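Local structure of Slr0280 protein (Synechocystis sp., 5H3K) at residues Trp177-Ala182 and Leu248-Leu253; Phe240-Gly245 and Ile261-Asp266. The protein is of unknown function but carries a phosphodiester glycosidase (NAGPA) family region, so it may act on sugar phosphodiesters. All blocks are in the same frame, centred on the assembly; numbering follows the deposited sequence.

Contact 1 of 2, residues Trp177-Ala182 and Leu248-Leu253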
loop_
_atom_site.group_PDB
_atom_site.type_symbol
_atom_site.label_atom_id
_atom_site.label_comp_id
_atom_site.label_asym_id
_atom_site.label_seq_id
_atom_site.Cartn_x
_atom_site.Cartn_y
_atom_site.Cartn_z
ATOM N N TRP A 177 1.299 -22.528 -9.855
ATOM C CA TRP A 177 -0.057 -22.277 -9.391
ATOM C C TRP A 177 -0.158 -20.933 -8.680
ATOM O O TRP A 177 0.854 -20.362 -8.255
ATOM C CB TRP A 177 -0.527 -23.419 -8.472
ATOM C CG TRP A 177 0.394 -23.636 -7.310
ATOM C CD1 TRP A 177 1.524 -24.420 -7.285
ATOM C CD2 TRP A 177 0.284 -23.044 -6.010
ATOM N NE1 TRP A 177 2.112 -24.356 -6.038
ATOM C CE2 TRP A 177 1.375 -23.528 -5.245
ATOM C CE3 TRP A 177 -0.630 -22.165 -5.423
ATOM C CZ2 TRP A 177 1.567 -23.143 -3.914
ATOM C CZ3 TRP A 177 -0.429 -21.788 -4.099
ATOM C CH2 TRP A 177 0.666 -22.275 -3.362
ATOM N N GLN A 178 -1.386 -20.428 -8.568
ATOM C CA GLN A 178 -1.660 -19.219 -7.811
ATOM C C GLN A 178 -3.012 -19.370 -7.125
ATOM O O GLN A 178 -3.803 -20.258 -7.480
ATOM C CB GLN A 178 -1.661 -18.003 -8.739
ATOM C CG GLN A 178 -2.671 -18.093 -9.870
ATOM C CD GLN A 178 -2.555 -16.943 -10.871
ATOM O OE1 GLN A 178 -3.307 -15.969 -10.808
ATOM N NE2 GLN A 178 -1.613 -17.059 -11.801
ATOM N N VAL A 179 -3.270 -18.526 -6.128
ATOM C CA VAL A 179 -4.528 -18.586 -5.393
ATOM C C VAL A 179 -5.037 -17.178 -5.116
ATOM O O VAL A 179 -4.261 -16.298 -4.761
ATOM C CB VAL A 179 -4.394 -19.436 -4.082
ATOM C CG1 VAL A 179 -3.200 -18.985 -3.247
ATOM C CG2 VAL A 179 -5.693 -19.407 -3.258
ATOM N N SER A 180 -6.336 -16.956 -5.324
ATOM C CA SER A 180 -6.968 -15.670 -5.015
ATOM C C SER A 180 -8.255 -15.895 -4.203
ATOM O O SER A 180 -8.955 -16.880 -4.418
ATOM C CB SER A 180 -7.266 -14.909 -6.313
ATOM O OG SER A 180 -7.990 -13.707 -6.058
ATOM N N GLN A 181 -8.553 -14.999 -3.265
ATOM C CA GLN A 181 -9.770 -15.114 -2.464
ATOM C C GLN A 181 -10.442 -13.766 -2.258
ATOM O O GLN A 181 -9.786 -12.768 -1.940
ATOM C CB GLN A 181 -9.490 -15.761 -1.106
ATOM C CG GLN A 181 -10.747 -15.890 -0.212
ATOM C CD GLN A 181 -10.530 -16.783 0.992
ATOM O OE1 GLN A 181 -9.444 -17.323 1.188
ATOM N NE2 GLN A 181 -11.565 -16.940 1.808
ATOM N N ALA A 182 -11.754 -13.737 -2.461
ATOM C CA ALA A 182 -12.554 -12.552 -2.165
ATOM C C ALA A 182 -13.701 -12.986 -1.295
ATOM O O ALA A 182 -14.615 -13.655 -1.779
ATOM C CB ALA A 182 -13.080 -11.902 -3.451
ATOM N N LEU A 248 -7.698 -20.252 2.340
ATOM C CA LEU A 248 -6.947 -21.389 1.823
ATOM C C LEU A 248 -5.479 -21.264 2.193
ATOM O O LEU A 248 -4.897 -20.191 2.093
ATOM C CB LEU A 248 -7.067 -21.475 0.307
ATOM C CG LEU A 248 -8.471 -21.626 -0.257
ATOM C CD1 LEU A 248 -8.385 -21.843 -1.762
ATOM C CD2 LEU A 248 -9.177 -22.798 0.426
ATOM N N GLN A 249 -4.885 -22.361 2.640
ATOM C CA GLN A 249 -3.431 -22.423 2.760
ATOM C C GLN A 249 -2.963 -23.541 1.846
ATOM O O GLN A 249 -3.331 -24.695 2.044
ATOM C CB GLN A 249 -3.010 -22.693 4.205
ATOM C CG GLN A 249 -1.507 -22.943 4.379
ATOM C CD GLN A 249 -1.118 -23.205 5.831
ATOM O OE1 GLN A 249 -1.832 -22.823 6.764
ATOM N NE2 GLN A 249 0.024 -23.857 6.024
ATOM N N VAL A 250 -2.163 -23.194 0.841
ATOM C CA VAL A 250 -1.774 -24.149 -0.190
ATOM C C VAL A 250 -0.288 -24.465 -0.123
ATOM O O VAL A 250 0.536 -23.563 0.032
ATOM C CB VAL A 250 -2.102 -23.605 -1.594
ATOM C CG1 VAL A 250 -1.852 -24.670 -2.660
ATOM C CG2 VAL A 250 -3.541 -23.147 -1.649
ATOM N N SER A 251 0.054 -25.747 -0.248
ATOM C CA SER A 251 1.452 -26.176 -0.214
ATOM C C SER A 251 1.684 -27.351 -1.156
ATOM O O SER A 251 0.740 -27.862 -1.769
ATOM C CB SER A 251 1.851 -26.568 1.201
ATOM O OG SER A 251 0.974 -27.562 1.697
ATOM N N THR A 252 2.939 -27.780 -1.276
ATOM C CA THR A 252 3.275 -28.864 -2.195
ATOM C C THR A 252 3.932 -30.038 -1.466
ATOM O O THR A 252 4.438 -29.885 -0.351
ATOM C CB THR A 252 4.186 -28.389 -3.341
ATOM O OG1 THR A 252 5.464 -28.007 -2.813
ATOM C CG2 THR A 252 3.557 -27.208 -4.074
ATOM N N LEU A 253 3.893 -31.211 -2.098
ATOM C CA LEU A 253 4.538 -32.418 -1.580
ATOM C C LEU A 253 5.093 -33.201 -2.755
ATOM O O LEU A 253 4.747 -32.927 -3.905
ATOM C CB LEU A 253 3.538 -33.286 -0.815
ATOM C CG LEU A 253 3.020 -32.788 0.537
ATOM C CD1 LEU A 253 1.971 -33.733 1.106
ATOM C CD2 LEU A 253 4.164 -32.603 1.523
HETATM O O HOH W 1 -6.976 -17.895 0.692
#
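Strand 177-182 and residues 248-253 of strand 247-253 run antiparallel, 177° between their directions, and face each other mainly through side chains, with no direct hydrogen bond between them, their short axes 8.9 Å apart. W177 makes the largest contribution. From CB, CG takes the crowded position between the backbone N and the carbonyl carbon (chi1 56°), and this carries the indole across to V250. The five-membered ring lies beside T252, whose CG2 approaches NE1 obliquely at 3.8 Å; no polar partner for that buried N-H is found in the model. Farther out, the benzo ring reaches V250 tip to tip: CE3 and CZ2 pass CG1, while CZ3 and CH2 at the far end meet both CB and CG1, with W177 CZ3 3.5 Å from V250 CB. V250 CG1, anti to its own backbone N, stands over one face of the six-membered ring, 3.7 Å from the W177 centroid and 20° off the normal, a CH-pi contact. The two strands are edge strands of separate four-stranded antiparallel sheets laid face to face as a beta sandwich, and these residues close one margin of its interior, where W177 and V250 also touch L259 of strand 258-264. Next along, V179 CG2 crosses L248 CD1 obliquely at 3.9 Å. Polar contact begins at Q181, whose extended side chain brings its amide close to the backbone of L248. A water donates a hydrogen bond to Q181 OE1 (2.6 Å) and accepts one from L248 N (3.0 Å), while Q181 NE2 hydrogen-bonds to the carbonyl oxygens of R183 and Y246.

Contact 2 of 2, residues Phe240-Gly245 and Ile261-Asp266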
loop_
_atom_site.group_PDB
_atom_site.type_symbol
_atom_site.label_atom_id
_atom_site.label_comp_id
_atom_site.label_asym_id
_atom_site.label_seq_id
_atom_site.Cartn_x
_atom_site.Cartn_y
_atom_site.Cartn_z
ATOM N N PHE A 240 -13.610 -22.608 -4.985
ATOM C CA PHE A 240 -14.080 -22.910 -3.632
ATOM C C PHE A 240 -15.148 -21.953 -3.148
ATOM O O PHE A 240 -15.041 -20.731 -3.322
ATOM C CB PHE A 240 -12.921 -22.845 -2.626
ATOM C CG PHE A 240 -11.957 -23.993 -2.730
ATOM C CD1 PHE A 240 -10.915 -23.962 -3.648
ATOM C CD2 PHE A 240 -12.096 -25.105 -1.910
ATOM C CE1 PHE A 240 -10.020 -25.036 -3.750
ATOM C CE2 PHE A 240 -11.204 -26.183 -1.999
ATOM C CZ PHE A 240 -10.165 -26.146 -2.918
ATOM N N GLN A 241 -16.161 -22.520 -2.502
ATOM C CA GLN A 241 -17.095 -21.760 -1.693
ATOM C C GLN A 241 -16.810 -22.102 -0.224
ATOM O O GLN A 241 -17.022 -23.232 0.220
ATOM C CB GLN A 241 -18.533 -22.117 -2.057
ATOM C CG GLN A 241 -19.577 -21.296 -1.311
ATOM C CD GLN A 241 -19.660 -19.862 -1.821
ATOM O OE1 GLN A 241 -19.515 -19.613 -3.021
ATOM N NE2 GLN A 241 -19.891 -18.915 -0.911
ATOM N N LEU A 242 -16.319 -21.129 0.531
ATOM C CA LEU A 242 -15.850 -21.389 1.895
ATOM C C LEU A 242 -16.788 -20.833 2.950
ATOM O O LEU A 242 -17.423 -19.801 2.733
ATOM C CB LEU A 242 -14.466 -20.761 2.101
ATOM C CG LEU A 242 -13.355 -21.272 1.185
ATOM C CD1 LEU A 242 -12.070 -20.471 1.378
ATOM C CD2 LEU A 242 -13.113 -22.755 1.428
ATOM N N PRO A 243 -16.867 -21.507 4.106
ATOM C CA PRO A 243 -17.546 -20.926 5.267
ATOM C C PRO A 243 -16.901 -19.584 5.615
ATOM O O PRO A 243 -15.695 -19.400 5.385
ATOM C CB PRO A 243 -17.265 -21.938 6.383
ATOM C CG PRO A 243 -16.969 -23.225 5.681
ATOM C CD PRO A 243 -16.303 -22.837 4.390
ATOM N N VAL A 244 -17.697 -18.656 6.134
ATOM C CA VAL A 244 -17.188 -17.355 6.554
ATOM C C VAL A 244 -15.998 -17.525 7.493
ATOM O O VAL A 244 -16.037 -18.350 8.399
ATOM C CB VAL A 244 -18.281 -16.539 7.267
ATOM C CG1 VAL A 244 -17.671 -15.344 8.000
ATOM C CG2 VAL A 244 -19.343 -16.068 6.267
ATOM N N GLY A 245 -14.934 -16.765 7.257
ATOM C CA GLY A 245 -13.770 -16.817 8.119
ATOM C C GLY A 245 -12.673 -17.753 7.636
ATOM O O GLY A 245 -11.523 -17.626 8.050
ATOM N N ILE A 261 -4.385 -28.409 -0.712
ATOM C CA ILE A 261 -5.185 -27.211 -0.444
ATOM C C ILE A 261 -5.934 -27.345 0.871
ATOM O O ILE A 261 -6.877 -28.126 0.980
ATOM C CB ILE A 261 -6.198 -26.950 -1.568
ATOM C CG1 ILE A 261 -5.479 -26.810 -2.909
ATOM C CG2 ILE A 261 -7.024 -25.704 -1.265
ATOM C CD1 ILE A 261 -6.417 -26.942 -4.122
ATOM N N ASP A 262 -5.517 -26.586 1.877
ATOM C CA ASP A 262 -6.158 -26.663 3.181
ATOM C C ASP A 262 -7.097 -25.468 3.388
ATOM O O ASP A 262 -6.716 -24.319 3.146
ATOM C CB ASP A 262 -5.106 -26.713 4.295
ATOM C CG ASP A 262 -4.261 -27.974 4.250
ATOM O OD1 ASP A 262 -4.797 -29.041 3.908
ATOM O OD2 ASP A 262 -3.057 -27.901 4.565
ATOM N N ALA A 263 -8.323 -25.747 3.820
ATOM C CA ALA A 263 -9.269 -24.688 4.184
ATOM C C ALA A 263 -9.329 -24.588 5.706
ATOM O O ALA A 263 -9.712 -25.541 6.382
ATOM C CB ALA A 263 -10.649 -24.966 3.603
ATOM N N ARG A 264 -8.935 -23.438 6.248
ATOM C CA ARG A 264 -8.881 -23.257 7.698
ATOM C C ARG A 264 -8.988 -21.776 8.059
ATOM O O ARG A 264 -8.750 -20.906 7.214
ATOM C CB ARG A 264 -7.584 -23.867 8.266
ATOM C CG ARG A 264 -6.310 -23.206 7.749
ATOM C CD ARG A 264 -5.056 -24.018 8.081
ATOM N NE ARG A 264 -4.908 -24.226 9.517
ATOM C CZ ARG A 264 -4.002 -25.026 10.067
ATOM N NH1 ARG A 264 -3.152 -25.692 9.297
ATOM N NH2 ARG A 264 -3.950 -25.162 11.382
ATOM N N ALA A 265 -9.332 -21.496 9.314
ATOM C CA ALA A 265 -9.487 -20.120 9.775
ATOM C C ALA A 265 -8.177 -19.513 10.295
ATOM O O ALA A 265 -8.002 -18.295 10.280
ATOM C CB ALA A 265 -10.575 -20.031 10.836
ATOM N N ASP A 266 -7.260 -20.352 10.763
ATOM C CA ASP A 266 -5.995 -19.836 11.295
ATOM C C ASP A 266 -4.883 -19.835 10.236
ATOM O O ASP A 266 -4.005 -20.702 10.223
ATOM C CB ASP A 266 -5.576 -20.612 12.548
ATOM C CG ASP A 266 -5.536 -22.112 12.320
ATOM O OD1 ASP A 266 -6.330 -22.614 11.494
ATOM O OD2 ASP A 266 -4.703 -22.788 12.961
HETATM O O HOH W 2 -9.467 -16.079 9.552
#
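The backbones of 240-245 and 261-265 run roughly the same way, 22° apart end to end, and draw together from 7.7 Å between the CA atoms of L242 and A263 to 5.7 Å between those of G245 and A265. F240, its CG anti to the carbonyl carbon (chi1 -73°), brings the CE1-CZ corner of its ring obliquely against I261, with F240 CZ 3.6 Å from I261 CG2 and 4.0 Å from I261 CD1. An alanine here would remove the ring that touches I261 and L248, and would probably loosen the packing between the two sheets at this point. Two residues further along, L242 CD2 meets A263 CB at 4.0 Å. Beyond the strand ends, a water donates to G245 O at 3.0 Å and to A265 O at 2.8 Å; G245 has a positive phi (95°) at which a CB would collide with the preceding carbonyl oxygen. R264, whose CB leaves the backbone away from 240-245, holds D266 side-on through NE and NH2 in a salt bridge, and its guanidinium also makes a cation-pi contact with W163. F240, L242 and I261 all touch L248 of strand 247-253, while strand 185-190 adds A186 beside L242 and V188 beside I261, in the space between the two sheets.

In the fold
Both contacts bridge the same pair of four-stranded sheets, but at different depths. Contact 1 joins two edge strands, 177-182 and 247-253, near the surface; contact 2 packs inner strand 235-241 of one sheet against inner strand 258-264 of the other and is more buried among its touching strand residues, with G245 exposed in the loop that follows. They adjoin directly: Q249 N probably hydrogen-bonds to D262 O within one sheet, L248 CD1 packs on F240 CD1, and the Q181 amide lies against L242 CD1. Their apolar chemistry differs accordingly, an indole face under a valine methyl in contact 1 and a phenyl corner against isoleucine in contact 2. Each has one bridging water, side chain to backbone in contact 1 but carbonyl to carbonyl in contact 2.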